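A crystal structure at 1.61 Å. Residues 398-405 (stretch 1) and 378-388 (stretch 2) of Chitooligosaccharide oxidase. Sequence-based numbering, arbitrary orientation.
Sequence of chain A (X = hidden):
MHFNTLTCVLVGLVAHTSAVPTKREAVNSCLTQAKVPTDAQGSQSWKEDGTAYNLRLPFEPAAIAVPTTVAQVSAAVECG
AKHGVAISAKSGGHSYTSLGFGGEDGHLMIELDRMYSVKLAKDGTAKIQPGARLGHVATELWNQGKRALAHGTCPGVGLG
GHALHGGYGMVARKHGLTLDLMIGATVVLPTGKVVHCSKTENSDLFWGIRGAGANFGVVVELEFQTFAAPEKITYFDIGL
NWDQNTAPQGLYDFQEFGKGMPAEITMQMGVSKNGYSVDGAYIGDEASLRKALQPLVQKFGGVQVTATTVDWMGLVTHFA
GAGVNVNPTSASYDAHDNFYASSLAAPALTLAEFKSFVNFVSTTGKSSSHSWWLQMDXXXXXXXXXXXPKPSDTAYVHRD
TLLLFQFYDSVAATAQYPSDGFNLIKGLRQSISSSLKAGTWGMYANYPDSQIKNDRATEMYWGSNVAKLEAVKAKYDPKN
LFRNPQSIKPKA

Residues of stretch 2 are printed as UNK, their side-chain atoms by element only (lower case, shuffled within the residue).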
# COMPACT_ATOMS: atom_id res chain seq x y z
N HIS A 398 11.42 -1.64 -6.13
CA HIS A 398 11.63 -0.19 -6.41
C HIS A 398 12.51 0.43 -5.32
O HIS A 398 12.08 1.37 -4.62
CB HIS A 398 10.27 0.51 -6.61
CG HIS A 398 9.50 -0.03 -7.76
ND1 HIS A 398 10.05 -0.15 -9.04
CD2 HIS A 398 8.20 -0.41 -7.86
CE1 HIS A 398 9.11 -0.67 -9.83
NE2 HIS A 398 8.00 -0.83 -9.15
N ARG A 399 13.71 -0.11 -5.17
CA ARG A 399 14.70 0.35 -4.16
C ARG A 399 15.65 1.39 -4.76
O ARG A 399 16.41 2.05 -3.98
CB ARG A 399 15.50 -0.86 -3.71
CG ARG A 399 14.68 -1.98 -3.10
CD ARG A 399 14.01 -1.60 -1.79
NE ARG A 399 13.44 -2.73 -1.07
CZ ARG A 399 12.89 -2.67 0.11
NH1 ARG A 399 12.44 -3.77 0.67
NH2 ARG A 399 12.86 -1.51 0.75
N ASP A 400 15.68 1.47 -6.08
CA ASP A 400 16.61 2.29 -6.88
C ASP A 400 15.95 3.63 -7.24
O ASP A 400 16.65 4.58 -7.64
CB ASP A 400 17.05 1.45 -8.09
CG ASP A 400 15.92 0.98 -9.04
OD1 ASP A 400 14.74 0.66 -8.62
OD2 ASP A 400 16.22 0.90 -10.28
N THR A 401 14.65 3.80 -7.00
CA THR A 401 13.89 4.99 -7.36
C THR A 401 13.96 6.00 -6.21
O THR A 401 14.23 5.61 -5.06
CB THR A 401 12.48 4.58 -7.78
OG1 THR A 401 12.00 3.67 -6.80
CG2 THR A 401 12.43 3.90 -9.13
N LEU A 402 13.79 7.29 -6.52
CA LEU A 402 13.82 8.37 -5.52
C LEU A 402 12.39 8.76 -5.16
O LEU A 402 12.20 9.24 -4.03
CB LEU A 402 14.59 9.56 -6.12
CG LEU A 402 14.71 10.82 -5.27
CD1 LEU A 402 15.39 10.54 -3.92
CD2 LEU A 402 15.49 11.88 -6.03
N LEU A 403 11.47 8.73 -6.15
CA LEU A 403 10.15 9.33 -6.05
C LEU A 403 9.09 8.25 -6.16
O LEU A 403 9.23 7.32 -6.98
CB LEU A 403 9.97 10.37 -7.16
CG LEU A 403 11.00 11.49 -7.23
CD1 LEU A 403 10.73 12.36 -8.46
CD2 LEU A 403 10.99 12.32 -5.98
N LEU A 404 8.02 8.45 -5.41
CA LEU A 404 6.78 7.66 -5.56
C LEU A 404 5.66 8.66 -5.80
O LEU A 404 5.37 9.49 -4.92
CB LEU A 404 6.48 6.85 -4.30
CG LEU A 404 5.12 6.14 -4.26
CD1 LEU A 404 4.82 5.49 -5.57
CD2 LEU A 404 5.04 5.11 -3.15
N PHE A 405 5.01 8.56 -6.95
CA PHE A 405 3.85 9.39 -7.24
C PHE A 405 2.58 8.53 -7.09
O PHE A 405 2.55 7.32 -7.53
CB PHE A 405 3.85 9.88 -8.69
CG PHE A 405 4.92 10.87 -9.05
CD1 PHE A 405 6.20 10.44 -9.36
CD2 PHE A 405 4.66 12.22 -9.06
CE1 PHE A 405 7.19 11.36 -9.69
CE2 PHE A 405 5.64 13.13 -9.41
CZ PHE A 405 6.90 12.70 -9.73
N UNK A 378 9.06 11.56 -1.44
CA UNK A 378 10.50 11.21 -1.52
C UNK A 378 10.67 9.88 -0.81
O UNK A 378 10.45 9.81 0.43
c UNK A 378 11.13 13.66 -1.59
c UNK A 378 12.83 11.88 -0.97
c UNK A 378 11.37 14.88 -0.74
c UNK A 378 11.38 12.33 -0.89
N UNK A 379 10.88 8.78 -1.54
CA UNK A 379 11.13 7.46 -0.93
C UNK A 379 12.63 7.24 -0.73
O UNK A 379 12.96 6.44 0.13
c UNK A 379 9.11 6.46 -2.04
c UNK A 379 10.59 6.31 -1.80
o UNK A 379 11.26 6.27 -3.06
N UNK A 380 13.48 7.85 -1.55
CA UNK A 380 14.93 7.53 -1.56
C UNK A 380 15.80 8.61 -0.92
O UNK A 380 15.35 9.36 -0.02
N UNK A 381 17.04 8.66 -1.41
CA UNK A 381 18.07 9.57 -0.92
C UNK A 381 19.11 8.78 -0.13
O UNK A 381 18.85 7.64 0.26
N UNK A 382 20.25 9.41 0.06
CA UNK A 382 21.42 8.79 0.70
C UNK A 382 21.03 8.03 1.97
O UNK A 382 21.50 6.87 2.13
c UNK A 382 23.70 9.28 1.63
o UNK A 382 22.74 10.59 -0.17
c UNK A 382 22.43 9.88 1.03
N UNK A 383 20.25 8.65 2.86
CA UNK A 383 19.97 8.10 4.21
C UNK A 383 18.66 7.32 4.30
O UNK A 383 18.37 6.81 5.37
o UNK A 383 25.24 11.52 5.30
c UNK A 383 20.05 9.21 5.26
c UNK A 383 23.96 10.95 5.30
c UNK A 383 21.42 9.83 5.31
c UNK A 383 22.88 11.69 4.86
c UNK A 383 23.76 9.67 5.78
c UNK A 383 21.63 11.09 4.83
c UNK A 383 22.50 9.11 5.78
N UNK A 384 17.92 7.15 3.20
CA UNK A 384 16.61 6.47 3.27
C UNK A 384 16.72 4.96 3.52
O UNK A 384 17.44 4.23 2.81
c UNK A 384 15.84 6.70 2.00
o UNK A 384 14.69 5.88 2.04
N UNK A 385 15.96 4.46 4.47
CA UNK A 385 15.81 3.01 4.76
C UNK A 385 15.07 2.31 3.63
O UNK A 385 15.30 1.08 3.45
c UNK A 385 15.10 2.85 6.06
N UNK A 386 14.20 3.02 2.91
CA UNK A 386 13.44 2.37 1.79
C UNK A 386 14.44 1.99 0.70
O UNK A 386 14.28 0.92 0.08
c UNK A 386 11.28 3.46 2.39
c UNK A 386 11.65 2.65 0.05
c UNK A 386 12.30 3.26 1.29
N UNK A 387 15.40 2.85 0.42
CA UNK A 387 16.32 2.64 -0.73
C UNK A 387 17.64 2.05 -0.23
O UNK A 387 18.60 2.00 -1.05
o UNK A 387 16.75 5.02 -0.76
c UNK A 387 16.48 3.89 -1.56
N UNK A 388 17.65 1.46 0.95
CA UNK A 388 18.89 0.80 1.47
C UNK A 388 19.02 -0.62 0.90
O UNK A 388 20.06 -0.97 0.31
c UNK A 388 21.33 -0.58 5.66
c UNK A 388 20.33 0.38 5.02
n UNK A 388 20.84 -1.97 5.74
c UNK A 388 18.95 0.83 2.99
c UNK A 388 20.20 0.17 3.53
O HOH W 1 10.19 5.21 -5.26
O HOH W 2 13.10 4.07 -3.21
O HOH W 3 19.10 2.39 -3.63

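Position 378 carries four carbons, forked at the first, with one arm two carbons long. The shorter arm lies 4.1 Å from L402 CD1, and the backbone pairs with L403 in a single antiparallel bridge of the non-hydrogen-bonded kind. This is isoleucine, I378.

At position 379 one carbon bears an oxygen and a carbon, and that terminal carbon packs 3.5 Å from L404 CB: threonine, T379. The backbone N of T379 donates to L402 O at 2.9 Å.

Position 380 has no side-chain atoms and is glycine. G380 N donates to the same L402 O, at 3.1 Å. A CB here would point toward stretch 1 and fall 2.9 Å from T401 O, a clash, so the close passage of the two backbones depends on its absence.

Position 381 is also bare. Its N touches L402 CD1 at 3.5 Å, and with phi 108° and psi 163° a CB would jam against the preceding carbonyl O; the backbone alone calls for glycine, G381. A type I turn begins here.

Position 382 shows one carbon carrying an oxygen and a carbon, with nothing of stretch 1 in reach: T382. At position 383 one carbon leads to a six-carbon ring bearing an oxygen, again remote from stretch 1, which identifies Y383. Position 384, one carbon then one oxygen, is serine. S384 OG donates to T379 O at 2.6 Å, and S384 N closes the turn on G381 O at 3.1 Å.

Position 385 has a single carbon, directed away from stretch 1: A385. At position 386 three carbons, one carrying the other two, bring one terminal carbon 4.4 Å from R399 NH2: valine, V386. At position 387 the atoms are one carbon then one oxygen, and CB sits 3.0 Å from R399 O: serine, S387. Position 388 extends four carbons in a row to a nitrogen, the exposed lysine K388, whose CB points away.

The contact is held at two sites. At one, L402 O accepts from two successive amides, T379 N and G380 N, while the L402 side chain reaches back to I378 and G381. At the other, R399 NH2 donates to V386 O at 2.9 Å, the carbonyl lying at the guanidinium edge, near its plane. Water fills in between: one molecule donates to T379 OG1 (2.7 Å from its O), and a second accepts from T379 OG1 (2.9 Å) while donating to T401 O (2.7 Å) and H398 O (3.2 Å).

Stretch 2, residues 378-388: ITGGTYSAVSK
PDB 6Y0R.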